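Local coordinates for N-acetylglucosaminidase (Ostrinia furnacalis, PDB 3OZP) that hydrolyses beta-linked N-acetylglucosamine units one at a time from the non-reducing ends of chitooligosaccharides, at the interface of chains A and B. Sequence-based numbering; all coordinates share one arbitrary frame. Chains: chain A/B, N-acetylglucosaminidase.

Contact 1: the interface of chains A and B. Residues chain A 198-199, 461, 504; chain B 557-560.
The amide nitrogen ND2 of A:Asn199 faces two oxygens of chain B, 3.3 Å from the hydroxyl OG of B:Ser557 and 3.5 Å from the backbone O of B:Gln559. Both are long for hydrogen bonds and count as loose polar contacts. B:Pro560 is the main apolar element. Its ring lies between the carbonyl O of A:Arg198 and the indole of A:Trp461, with the backbone of A:Glu504 at its flank. The proline crosses the tryptophan at about a right angle, over the benzo rim. CD of B:Pro560 comes to 3.4 Å from CE3 of A:Trp461. The side chain of A:Glu504 covers part of the same indole face, with its CG 3.4 Å above the ring plane. A:Trp461 holds CG between its backbone N and carbonyl carbon (chi1 68°), which turns this face to both groups. A:Glu504 bends at CG (chi2 90°). Its carboxylate OE2 then reaches the guanidinium of A:Arg198 and lies above one face, 3.4 Å from NH1, in a salt bridge. In family 20 glycosidases an arginine and a glutamate of this kind hold hydroxyls of the terminal sugar, as A:Arg198 and A:Glu504 probably do here. The patch helps to join the homodimer, and the partner's loop probably braces the wall of the active site.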
ATOM      1  N   ARG A 198     -16.749   6.405   0.006  1.00 16.86           N
ATOM      2  CA  ARG A 198     -16.603   5.241   0.876  1.00 16.72           C
ATOM      3  C   ARG A 198     -15.491   5.459   1.894  1.00 16.57           C
ATOM      4  O   ARG A 198     -15.518   4.890   2.980  1.00 16.83           O
ATOM      5  CB  ARG A 198     -16.377   3.970   0.062  1.00 16.67           C
ATOM      6  CG  ARG A 198     -17.665   3.283  -0.374  1.00 15.96           C
ATOM      7  CD  ARG A 198     -18.614   4.192  -1.184  1.00 15.60           C
ATOM      8  NE  ARG A 198     -19.731   3.398  -1.693  1.00 16.83           N
ATOM      9  CZ  ARG A 198     -19.707   2.720  -2.838  1.00 16.77           C
ATOM     10  NH1 ARG A 198     -18.633   2.771  -3.624  1.00 16.62           N
ATOM     11  NH2 ARG A 198     -20.766   2.000  -3.204  1.00 15.46           N
ATOM     12  N   ASN A 199     -14.525   6.291   1.526  1.00 16.43           N
ATOM     13  CA  ASN A 199     -13.519   6.809   2.451  1.00 16.29           C
ATOM     14  C   ASN A 199     -13.031   8.146   1.915  1.00 16.15           C
ATOM     15  O   ASN A 199     -13.086   8.386   0.705  1.00 15.88           O
ATOM     16  CB  ASN A 199     -12.347   5.832   2.616  1.00 16.14           C
ATOM     17  CG  ASN A 199     -12.609   4.761   3.672  1.00 16.29           C
ATOM     18  OD1 ASN A 199     -12.952   5.064   4.813  1.00 17.51           O
ATOM     19  ND2 ASN A 199     -12.439   3.505   3.293  1.00 16.83           N
ATOM     20  N   TRP A 461     -14.565  -6.928   3.592  1.00 21.23           N
ATOM     21  CA  TRP A 461     -14.895  -5.816   4.491  1.00 21.36           C
ATOM     22  C   TRP A 461     -16.242  -6.028   5.193  1.00 21.98           C
ATOM     23  O   TRP A 461     -16.545  -5.356   6.179  1.00 21.94           O
ATOM     24  CB  TRP A 461     -14.809  -4.458   3.784  1.00 21.28           C
ATOM     25  CG  TRP A 461     -15.846  -4.188   2.727  1.00 20.41           C
ATOM     26  CD1 TRP A 461     -15.772  -4.515   1.403  1.00 19.75           C
ATOM     27  CD2 TRP A 461     -17.094  -3.501   2.901  1.00 19.56           C
ATOM     28  NE1 TRP A 461     -16.900  -4.085   0.744  1.00 19.85           N
ATOM     29  CE2 TRP A 461     -17.727  -3.460   1.639  1.00 19.29           C
ATOM     30  CE3 TRP A 461     -17.743  -2.925   4.004  1.00 19.54           C
ATOM     31  CZ2 TRP A 461     -18.981  -2.865   1.447  1.00 19.45           C
ATOM     32  CZ3 TRP A 461     -18.989  -2.323   3.812  1.00 18.82           C
ATOM     33  CH2 TRP A 461     -19.593  -2.300   2.542  1.00 19.74           C
ATOM     34  N   GLU A 504     -14.107   1.240  -0.463  1.00 15.08           N
ATOM     35  CA  GLU A 504     -14.525   0.532   0.747  1.00 15.68           C
ATOM     36  C   GLU A 504     -13.301   0.153   1.575  1.00 15.95           C
ATOM     37  O   GLU A 504     -13.370   0.089   2.804  1.00 16.10           O
ATOM     38  CB  GLU A 504     -15.349  -0.714   0.414  1.00 15.41           C
ATOM     39  CG  GLU A 504     -16.740  -0.418  -0.156  1.00 15.85           C
ATOM     40  CD  GLU A 504     -16.761  -0.300  -1.680  1.00 16.45           C
ATOM     41  OE1 GLU A 504     -15.681  -0.232  -2.310  1.00 15.14           O
ATOM     42  OE2 GLU A 504     -17.871  -0.271  -2.250  1.00 17.38           O
TER
ATOM     43  N   SER B 557      -6.522   0.182   4.622  1.00 17.46           N
ATOM     44  CA  SER B 557      -7.899   0.486   4.993  1.00 17.55           C
ATOM     45  C   SER B 557      -8.685  -0.821   5.028  1.00 17.45           C
ATOM     46  O   SER B 557      -8.589  -1.632   4.106  1.00 17.48           O
ATOM     47  CB  SER B 557      -8.516   1.468   3.992  1.00 17.57           C
ATOM     48  OG  SER B 557      -9.908   1.629   4.195  1.00 17.90           O
ATOM     49  N   LEU B 558      -9.448  -1.027   6.099  1.00 17.28           N
ATOM     50  CA  LEU B 558     -10.190  -2.278   6.291  1.00 17.33           C
ATOM     51  C   LEU B 558     -11.648  -2.205   5.853  1.00 17.24           C
ATOM     52  O   LEU B 558     -12.187  -3.161   5.290  1.00 17.58           O
ATOM     53  CB  LEU B 558     -10.133  -2.697   7.762  1.00 17.44           C
ATOM     54  CG  LEU B 558      -9.092  -3.701   8.267  1.00 18.52           C
ATOM     55  CD1 LEU B 558      -7.813  -3.783   7.433  1.00 17.34           C
ATOM     56  CD2 LEU B 558      -8.796  -3.458   9.743  1.00 17.36           C
ATOM     57  N   GLN B 559     -12.284  -1.076   6.139  1.00 17.12           N
ATOM     58  CA  GLN B 559     -13.718  -0.896   5.947  1.00 17.23           C
ATOM     59  C   GLN B 559     -13.987   0.580   5.685  1.00 17.12           C
ATOM     60  O   GLN B 559     -13.151   1.422   6.014  1.00 16.93           O
ATOM     61  CB  GLN B 559     -14.490  -1.335   7.207  1.00 17.30           C
ATOM     62  CG  GLN B 559     -14.354  -2.816   7.578  1.00 18.35           C
ATOM     63  CD  GLN B 559     -15.289  -3.235   8.709  1.00 18.75           C
ATOM     64  OE1 GLN B 559     -16.313  -2.597   8.954  1.00 18.98           O
ATOM     65  NE2 GLN B 559     -14.944  -4.317   9.387  1.00 19.25           N
ATOM     66  N   PRO B 560     -15.154   0.906   5.085  1.00 17.24           N
ATOM     67  CA  PRO B 560     -15.533   2.307   5.005  1.00 17.12           C
ATOM     68  C   PRO B 560     -15.586   2.913   6.401  1.00 17.43           C
ATOM     69  O   PRO B 560     -16.035   2.249   7.346  1.00 17.23           O
ATOM     70  CB  PRO B 560     -16.945   2.255   4.419  1.00 17.20           C
ATOM     71  CG  PRO B 560     -16.977   1.013   3.634  1.00 17.32           C
ATOM     72  CD  PRO B 560     -16.136   0.038   4.409  1.00 17.18           C
TER

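Contact 2: the interface of chains A and B. Residues chain A 557, 559-562; chain B 198-199, 247, 504.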
ATOM      1  N   SER A 557       5.446  -2.416  -5.333  1.00 17.46           N
ATOM      2  CA  SER A 557       6.648  -3.082  -5.819  1.00 17.55           C
ATOM      3  C   SER A 557       6.224  -4.287  -6.653  1.00 17.45           C
ATOM      4  O   SER A 557       5.363  -5.063  -6.237  1.00 17.48           O
ATOM      5  CB  SER A 557       7.529  -3.515  -4.643  1.00 17.57           C
ATOM      6  OG  SER A 557       8.601  -4.343  -5.059  1.00 17.90           O
ATOM      7  N   GLN A 559       8.641  -6.485  -8.545  1.00 17.12           N
ATOM      8  CA  GLN A 559       9.662  -7.523  -8.627  1.00 17.23           C
ATOM      9  C   GLN A 559      10.844  -7.105  -7.761  1.00 17.12           C
ATOM     10  O   GLN A 559      10.983  -5.922  -7.446  1.00 16.93           O
ATOM     11  CB  GLN A 559      10.138  -7.699 -10.082  1.00 17.30           C
ATOM     12  CG  GLN A 559       9.064  -8.163 -11.072  1.00 18.35           C
ATOM     13  CD  GLN A 559       9.631  -8.509 -12.446  1.00 18.75           C
ATOM     14  OE1 GLN A 559      10.816  -8.813 -12.585  1.00 18.98           O
ATOM     15  NE2 GLN A 559       8.780  -8.477 -13.459  1.00 19.25           N
ATOM     16  N   PRO A 560      11.702  -8.071  -7.365  1.00 17.24           N
ATOM     17  CA  PRO A 560      12.943  -7.683  -6.716  1.00 17.12           C
ATOM     18  C   PRO A 560      13.736  -6.752  -7.622  1.00 17.43           C
ATOM     19  O   PRO A 560      13.766  -6.957  -8.844  1.00 17.23           O
ATOM     20  CB  PRO A 560      13.690  -9.009  -6.568  1.00 17.20           C
ATOM     21  CG  PRO A 560      12.634 -10.028  -6.502  1.00 17.32           C
ATOM     22  CD  PRO A 560      11.559  -9.538  -7.432  1.00 17.18           C
ATOM     23  N   GLU A 561      14.364  -5.738  -7.033  1.00 17.75           N
ATOM     24  CA  GLU A 561      15.195  -4.814  -7.805  1.00 18.37           C
ATOM     25  C   GLU A 561      16.296  -5.568  -8.554  1.00 18.30           C
ATOM     26  O   GLU A 561      16.724  -5.145  -9.630  1.00 18.12           O
ATOM     27  CB  GLU A 561      15.784  -3.715  -6.918  1.00 18.65           C
ATOM     28  CG  GLU A 561      16.429  -2.576  -7.717  1.00 20.62           C
ATOM     29  CD  GLU A 561      16.784  -1.362  -6.878  1.00 23.90           C
ATOM     30  OE1 GLU A 561      16.496  -1.337  -5.661  1.00 24.54           O
ATOM     31  OE2 GLU A 561      17.354  -0.409  -7.448  1.00 26.54           O
ATOM     32  N   TRP A 562      16.728  -6.698  -7.991  1.00 18.27           N
ATOM     33  CA  TRP A 562      17.685  -7.570  -8.659  1.00 18.44           C
ATOM     34  C   TRP A 562      17.235  -7.924 -10.078  1.00 18.95           C
ATOM     35  O   TRP A 562      18.063  -7.984 -10.986  1.00 18.92           O
ATOM     36  CB  TRP A 562      17.945  -8.850  -7.854  1.00 18.15           C
ATOM     37  CG  TRP A 562      19.075  -9.663  -8.416  1.00 17.32           C
ATOM     38  CD1 TRP A 562      20.399  -9.571  -8.083  1.00 17.27           C
ATOM     39  CD2 TRP A 562      18.986 -10.681  -9.422  1.00 16.87           C
ATOM     40  NE1 TRP A 562      21.137 -10.468  -8.816  1.00 16.38           N
ATOM     41  CE2 TRP A 562      20.298 -11.158  -9.649  1.00 16.89           C
ATOM     42  CE3 TRP A 562      17.927 -11.235 -10.155  1.00 16.78           C
ATOM     43  CZ2 TRP A 562      20.578 -12.166 -10.576  1.00 16.10           C
ATOM     44  CZ3 TRP A 562      18.206 -12.231 -11.076  1.00 15.99           C
ATOM     45  CH2 TRP A 562      19.524 -12.689 -11.275  1.00 16.54           C
TER
ATOM     46  N   ARG B 198      15.547  -8.899  -0.800  1.00 16.86           N
ATOM     47  CA  ARG B 198      14.812  -8.960  -2.059  1.00 16.72           C
ATOM     48  C   ARG B 198      14.478  -7.562  -2.564  1.00 16.57           C
ATOM     49  O   ARG B 198      14.334  -7.347  -3.762  1.00 16.83           O
ATOM     50  CB  ARG B 198      13.558  -9.821  -1.924  1.00 16.67           C
ATOM     51  CG  ARG B 198      13.801 -11.303  -2.179  1.00 15.96           C
ATOM     52  CD  ARG B 198      14.891 -11.921  -1.275  1.00 15.60           C
ATOM     53  NE  ARG B 198      14.928 -13.367  -1.480  1.00 16.83           N
ATOM     54  CZ  ARG B 198      14.159 -14.236  -0.827  1.00 16.77           C
ATOM     55  NH1 ARG B 198      13.315 -13.810   0.111  1.00 16.62           N
ATOM     56  NH2 ARG B 198      14.244 -15.536  -1.104  1.00 15.46           N
ATOM     57  N   ASN B 199      14.365  -6.623  -1.632  1.00 16.43           N
ATOM     58  CA  ASN B 199      14.296  -5.195  -1.937  1.00 16.29           C
ATOM     59  C   ASN B 199      14.821  -4.431  -0.733  1.00 16.15           C
ATOM     60  O   ASN B 199      14.752  -4.928   0.395  1.00 15.88           O
ATOM     61  CB  ASN B 199      12.864  -4.759  -2.274  1.00 16.14           C
ATOM     62  CG  ASN B 199      12.504  -4.979  -3.741  1.00 16.29           C
ATOM     63  OD1 ASN B 199      13.209  -4.531  -4.643  1.00 17.51           O
ATOM     64  ND2 ASN B 199      11.399  -5.665  -3.980  1.00 16.83           N
ATOM     65  N   LEU B 247      22.572  -3.495  -3.825  1.00 20.80           N
ATOM     66  CA  LEU B 247      21.848  -3.057  -5.021  1.00 20.92           C
ATOM     67  C   LEU B 247      22.399  -1.725  -5.525  1.00 21.48           C
ATOM     68  O   LEU B 247      22.307  -1.414  -6.712  1.00 21.57           O
ATOM     69  CB  LEU B 247      20.338  -2.953  -4.746  1.00 20.60           C
ATOM     70  CG  LEU B 247      19.576  -4.261  -4.483  1.00 19.82           C
ATOM     71  CD1 LEU B 247      18.219  -3.982  -3.821  1.00 18.76           C
ATOM     72  CD2 LEU B 247      19.396  -5.067  -5.769  1.00 19.24           C
ATOM     73  N   GLU B 504       9.985  -9.796  -2.260  1.00 15.08           N
ATOM     74  CA  GLU B 504      10.024  -9.874  -3.719  1.00 15.68           C
ATOM     75  C   GLU B 504       9.143  -8.784  -4.321  1.00 15.95           C
ATOM     76  O   GLU B 504       9.424  -8.279  -5.411  1.00 16.10           O
ATOM     77  CB  GLU B 504       9.584 -11.251  -4.222  1.00 15.41           C
ATOM     78  CG  GLU B 504      10.574 -12.381  -3.917  1.00 15.85           C
ATOM     79  CD  GLU B 504      10.322 -13.065  -2.573  1.00 16.45           C
ATOM     80  OE1 GLU B 504       9.522 -12.551  -1.758  1.00 15.14           O
ATOM     81  OE2 GLU B 504      10.936 -14.124  -2.331  1.00 17.38           O
TER
HETATM   82  O   HOH W   1      15.072  -2.339  -3.683  1.00 15.71           O
HETATM   83  O   HOH W   2      16.675  -7.425  -5.153  1.00 17.15           O
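B:Asn199, A:Glu561 and B:Leu247 bury most of the surface here. A:Glu561 opens the short helix 561-565. The backbone N of A:Glu561 donates to the amide oxygen OD1 of B:Asn199 over 2.9 Å. The bond is moderately bent, 142° at the hydrogen, and the donor is tilted 34° from the carbonyl plane. The asparagine thus caps the helix start from the other chain, much as an N-cap residue would. OD1 of B:Asn199 is also 3.0 Å from water 1. Water 1 meets the carboxylate OE1 of A:Glu561 at 2.6 Å. The glutamate side chain is extended, with CG opposite its backbone N (chi1 -169°), and this carries the carboxylate alongside B:Leu247. The two side chains pass at a slant. Methyl CD1 of B:Leu247 packs 3.9 Å from CB of A:Glu561. CD2 of B:Leu247 faces the backbone N of A:Trp562 at 3.8 Å. Water 2 links the backbone N of A:Trp562 (2.9 Å) to the backbone O of B:Arg198 (2.7 Å). The N-H groups of A:Glu561 and A:Trp562 thus find partners across the subunit boundary, one directly and one through water. The patch fixes the start of the C-terminal helix of one subunit against the catalytic domain of the other in the homodimer.

Contact 3: the interface of chains A and B. Residues chain A 298, 300, 307, 462; chain B 569-572.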
ATOM      1  N   GLU A 298     -32.702  -2.643   7.079  1.00 31.95           N
ATOM      2  CA  GLU A 298     -32.230  -3.931   7.585  1.00 32.31           C
ATOM      3  C   GLU A 298     -33.291  -5.025   7.428  1.00 32.17           C
ATOM      4  O   GLU A 298     -34.475  -4.752   7.605  1.00 32.29           O
ATOM      5  CB  GLU A 298     -31.825  -3.801   9.056  1.00 32.56           C
ATOM      6  CG  GLU A 298     -30.401  -3.304   9.264  1.00 34.10           C
ATOM      7  CD  GLU A 298     -29.366  -4.338   8.863  1.00 36.22           C
ATOM      8  OE1 GLU A 298     -28.504  -4.024   8.016  1.00 37.67           O
ATOM      9  OE2 GLU A 298     -29.422  -5.471   9.387  1.00 37.76           O
ATOM     10  N   TRP A 300     -29.888  -5.532   5.324  1.00 30.64           N
ATOM     11  CA  TRP A 300     -29.432  -4.802   4.138  1.00 30.05           C
ATOM     12  C   TRP A 300     -29.385  -5.649   2.864  1.00 30.19           C
ATOM     13  O   TRP A 300     -29.654  -5.136   1.777  1.00 30.25           O
ATOM     14  CB  TRP A 300     -28.095  -4.087   4.391  1.00 29.73           C
ATOM     15  CG  TRP A 300     -26.913  -4.984   4.631  1.00 28.51           C
ATOM     16  CD1 TRP A 300     -26.400  -5.351   5.838  1.00 27.80           C
ATOM     17  CD2 TRP A 300     -26.084  -5.603   3.637  1.00 27.62           C
ATOM     18  NE1 TRP A 300     -25.309  -6.167   5.663  1.00 27.50           N
ATOM     19  CE2 TRP A 300     -25.093  -6.339   4.321  1.00 27.36           C
ATOM     20  CE3 TRP A 300     -26.085  -5.610   2.235  1.00 27.02           C
ATOM     21  CZ2 TRP A 300     -24.110  -7.076   3.654  1.00 27.21           C
ATOM     22  CZ3 TRP A 300     -25.111  -6.346   1.570  1.00 27.37           C
ATOM     23  CH2 TRP A 300     -24.137  -7.070   2.282  1.00 27.40           C
ATOM     24  N   PRO A 307     -24.044  -2.313   2.366  1.00 24.58           N
ATOM     25  CA  PRO A 307     -24.565  -1.354   3.342  1.00 24.29           C
ATOM     26  C   PRO A 307     -23.770  -0.039   3.357  1.00 23.98           C
ATOM     27  O   PRO A 307     -22.568  -0.048   3.075  1.00 23.88           O
ATOM     28  CB  PRO A 307     -24.414  -2.097   4.670  1.00 24.30           C
ATOM     29  CG  PRO A 307     -23.241  -2.988   4.465  1.00 24.40           C
ATOM     30  CD  PRO A 307     -23.235  -3.369   3.006  1.00 24.36           C
ATOM     31  N   VAL A 462     -17.046  -6.950   4.666  1.00 22.44           N
ATOM     32  CA  VAL A 462     -18.167  -7.524   5.414  1.00 23.17           C
ATOM     33  C   VAL A 462     -17.922  -9.023   5.532  1.00 23.28           C
ATOM     34  O   VAL A 462     -17.683  -9.702   4.531  1.00 23.62           O
ATOM     35  CB  VAL A 462     -19.569  -7.224   4.786  1.00 23.11           C
ATOM     36  CG1 VAL A 462     -19.907  -5.743   4.890  1.00 23.12           C
ATOM     37  CG2 VAL A 462     -19.669  -7.713   3.330  1.00 23.42           C
TER
ATOM     38  N   TYR B 569     -24.029  -2.064  11.458  1.00 26.05           N
ATOM     39  CA  TYR B 569     -24.673  -1.958  10.153  1.00 26.76           C
ATOM     40  C   TYR B 569     -23.882  -2.618   9.023  1.00 27.18           C
ATOM     41  O   TYR B 569     -24.454  -2.936   7.975  1.00 27.47           O
ATOM     42  CB  TYR B 569     -24.982  -0.500   9.823  1.00 26.81           C
ATOM     43  CG  TYR B 569     -26.190   0.051  10.549  1.00 27.50           C
ATOM     44  CD1 TYR B 569     -26.043   0.816  11.706  1.00 27.85           C
ATOM     45  CD2 TYR B 569     -27.481  -0.189  10.074  1.00 27.76           C
ATOM     46  CE1 TYR B 569     -27.151   1.326  12.374  1.00 28.40           C
ATOM     47  CE2 TYR B 569     -28.592   0.316  10.731  1.00 28.26           C
ATOM     48  CZ  TYR B 569     -28.420   1.071  11.878  1.00 28.67           C
ATOM     49  OH  TYR B 569     -29.521   1.570  12.527  1.00 29.66           O
ATOM     50  N   CYS B 570     -22.584  -2.833   9.234  1.00 27.49           N
ATOM     51  CA  CYS B 570     -21.740  -3.515   8.246  1.00 28.05           C
ATOM     52  C   CYS B 570     -21.372  -4.910   8.737  1.00 28.93           C
ATOM     53  O   CYS B 570     -20.482  -5.074   9.572  1.00 29.12           O
ATOM     54  CB  CYS B 570     -20.468  -2.717   7.959  1.00 27.48           C
ATOM     55  SG  CYS B 570     -20.728  -1.008   7.456  1.00 26.29           S
ATOM     56  N   TYR B 571     -22.062  -5.913   8.212  1.00 29.93           N
ATOM     57  CA  TYR B 571     -21.900  -7.289   8.674  1.00 31.19           C
ATOM     58  C   TYR B 571     -22.238  -8.240   7.533  1.00 31.60           C
ATOM     59  O   TYR B 571     -22.947  -7.858   6.597  1.00 32.01           O
ATOM     60  CB  TYR B 571     -22.830  -7.562   9.865  1.00 31.28           C
ATOM     61  CG  TYR B 571     -24.295  -7.539   9.480  1.00 32.36           C
ATOM     62  CD1 TYR B 571     -25.015  -6.345   9.480  1.00 33.09           C
ATOM     63  CD2 TYR B 571     -24.953  -8.706   9.083  1.00 33.28           C
ATOM     64  CE1 TYR B 571     -26.350  -6.313   9.110  1.00 33.38           C
ATOM     65  CE2 TYR B 571     -26.295  -8.683   8.707  1.00 33.64           C
ATOM     66  CZ  TYR B 571     -26.982  -7.481   8.724  1.00 33.81           C
ATOM     67  OH  TYR B 571     -28.305  -7.442   8.354  1.00 34.17           O
ATOM     68  N   SER B 572     -21.730  -9.468   7.613  1.00 32.06           N
ATOM     69  CA  SER B 572     -22.140 -10.539   6.708  1.00 32.56           C
ATOM     70  C   SER B 572     -21.957 -11.895   7.376  1.00 32.74           C
ATOM     71  O   SER B 572     -20.836 -12.266   7.730  1.00 33.18           O
ATOM     72  CB  SER B 572     -21.355 -10.490   5.396  1.00 32.56           C
ATOM     73  OG  SER B 572     -21.734 -11.561   4.551  1.00 33.19           O
TER
HETATM   74  O   HOH W   3     -27.044  -2.009   7.157  1.00 27.37           O
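A:Trp300 and B:Tyr571 meet edge to face, where the C-terminal tail of one family 20 glycosidase subunit lies on the catalytic domain of the other. Their planes are 72° apart and their side chains slide past each other in opposite directions. The five-membered ring of the indole turns its CD1-NE1 edge to the phenol. NE1 stands 3.6 Å above the tyrosine plane, toward the rim. NE1 also donates to the backbone O of B:Tyr571 over 3.1 Å, and this acceptor lies in the indole plane. One residue therefore receives the indole edge twice, by its ring and by its carbonyl. B:Tyr571 sets CG between its backbone N and carbonyl carbon (chi1 67°), folding the ring back toward A:Trp300. The side chains of A:Glu298 and B:Tyr571 come from opposite directions, and the carboxylate meets the edge of the phenol, its plane 61° from the ring. The hydroxyl OH of B:Tyr571 donates to OE2 of A:Glu298 on the syn side, at 2.5 Å. The other oxygen, OE1, holds water 3 at 2.6 Å, and this water reaches the backbone O of B:Tyr569 at 2.9 Å. CD of A:Pro307 lies over the centre of one indole face, 3.5 Å above the plane of A:Trp300, and probably limits its rocking. Beyond the benzo end of the indole, CB of A:Val462 packs 3.8 Å from CB of B:Ser572, the last residue of the chain.

Contact 4: the interface of chains A and B. Residues chain A 476, 534, 572; chain B 463-464.
A:Gln476 makes a direct hydrogen bond across this patch of the homodimer interface. Its amide NE2 donates to the backbone O of B:Gly463 over 3.0 Å. The donor lies in the carbonyl plane, but the acceptor is tilted 19° from the glutamine amide plane. The glutamine chain bends at CG (chi2 94°), which swings the amide toward the B:Gly463 loop. A second polar link runs through water 4. The water is 3.0 Å from the backbone N of B:Gly463 and 3.1 Å from the backbone N of A:Ser572, the C-terminal residue. The N and O of B:Gly463 are thus both tied to chain A, one through water and one directly. The apolar contacts centre on A:Trp534. CG of A:Gln476 sits 3.5 Å above the middle of the indole. This second-shell packing holds the glutamine and the tryptophan together within chain A. B:Gly463 and B:Ala464 lie on the same side of the indole plane, out past its rim. CH2 of A:Trp534 is 3.9 Å from CA of B:Gly463. The backbone of B:Gly463 therefore runs close to the benzo end. Nearer the pyrrole end, the methyl CB of B:Ala464 comes to 3.8 Å from NE1 of A:Trp534.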
ATOM      1  N   GLN A 476       0.029  -7.173 -15.319  1.00 19.77           N
ATOM      2  CA  GLN A 476       0.080  -8.010 -16.524  1.00 20.20           C
ATOM      3  C   GLN A 476      -1.315  -8.171 -17.134  1.00 20.55           C
ATOM      4  O   GLN A 476      -1.484  -8.065 -18.350  1.00 20.64           O
ATOM      5  CB  GLN A 476       0.689  -9.387 -16.223  1.00 20.25           C
ATOM      6  CG  GLN A 476       2.071  -9.364 -15.554  1.00 20.43           C
ATOM      7  CD  GLN A 476       2.006  -9.453 -14.038  1.00 20.57           C
ATOM      8  OE1 GLN A 476       1.228  -8.750 -13.388  1.00 21.25           O
ATOM      9  NE2 GLN A 476       2.826 -10.322 -13.467  1.00 21.13           N
ATOM     10  N   TRP A 534       2.205  -8.096 -22.377  1.00 26.40           N
ATOM     11  CA  TRP A 534       2.880  -7.549 -21.201  1.00 25.67           C
ATOM     12  C   TRP A 534       4.376  -7.888 -21.150  1.00 25.61           C
ATOM     13  O   TRP A 534       5.191  -7.041 -20.791  1.00 25.13           O
ATOM     14  CB  TRP A 534       2.153  -7.951 -19.906  1.00 25.32           C
ATOM     15  CG  TRP A 534       2.301  -9.392 -19.495  1.00 24.59           C
ATOM     16  CD1 TRP A 534       1.415 -10.407 -19.727  1.00 23.95           C
ATOM     17  CD2 TRP A 534       3.388  -9.970 -18.757  1.00 23.73           C
ATOM     18  NE1 TRP A 534       1.886 -11.579 -19.188  1.00 23.85           N
ATOM     19  CE2 TRP A 534       3.095 -11.341 -18.589  1.00 23.45           C
ATOM     20  CE3 TRP A 534       4.582  -9.462 -18.225  1.00 23.43           C
ATOM     21  CZ2 TRP A 534       3.952 -12.213 -17.913  1.00 22.72           C
ATOM     22  CZ3 TRP A 534       5.439 -10.333 -17.553  1.00 22.85           C
ATOM     23  CH2 TRP A 534       5.116 -11.694 -17.405  1.00 23.39           C
ATOM     24  N   SER A 572       9.073 -16.803 -15.973  1.00 32.06           N
ATOM     25  CA  SER A 572       8.358 -18.067 -15.811  1.00 32.56           C
ATOM     26  C   SER A 572       7.412 -18.294 -16.983  1.00 32.74           C
ATOM     27  O   SER A 572       6.495 -17.500 -17.202  1.00 33.18           O
ATOM     28  CB  SER A 572       7.580 -18.101 -14.495  1.00 32.56           C
ATOM     29  OG  SER A 572       6.858 -19.314 -14.376  1.00 33.19           O
TER
ATOM     30  N   GLY B 463       6.368 -14.510 -14.411  1.00 23.58           N
ATOM     31  CA  GLY B 463       5.206 -14.871 -15.222  1.00 23.71           C
ATOM     32  C   GLY B 463       3.989 -14.038 -14.859  1.00 23.79           C
ATOM     33  O   GLY B 463       4.125 -12.916 -14.358  1.00 23.99           O
ATOM     34  N   ALA B 464       2.803 -14.588 -15.111  1.00 23.69           N
ATOM     35  CA  ALA B 464       1.544 -13.878 -14.864  1.00 23.55           C
ATOM     36  C   ALA B 464       0.662 -14.618 -13.861  1.00 23.28           C
ATOM     37  O   ALA B 464       1.024 -15.693 -13.381  1.00 23.61           O
ATOM     38  CB  ALA B 464       0.799 -13.640 -16.179  1.00 23.62           C
TER
HETATM   39  O   HOH W   4       8.063 -14.047 -16.803  1.00 43.24           O

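Contacts 1 and 2 are overlapping parts of two-fold-related patches. Residues 198, 199, 504, 557, 559 and 560 serve both, with the chains exchanged, and their C-alpha centres are about 30 Å apart. Contact 3 lies about 13 Å from contact 1, and contact 4 about 16 Å from contact 2. The loop 461-464 supplies residues to contacts 1, 3 and 4. The C-terminal Ser572 serves contacts 3 and 4. Each subunit therefore lays its C-terminal segment along the catalytic domain of its partner. Contacts 1 and 3 are centred 12 to 14 Å from A:Asp227 and A:His281, so dimerisation may support the active site.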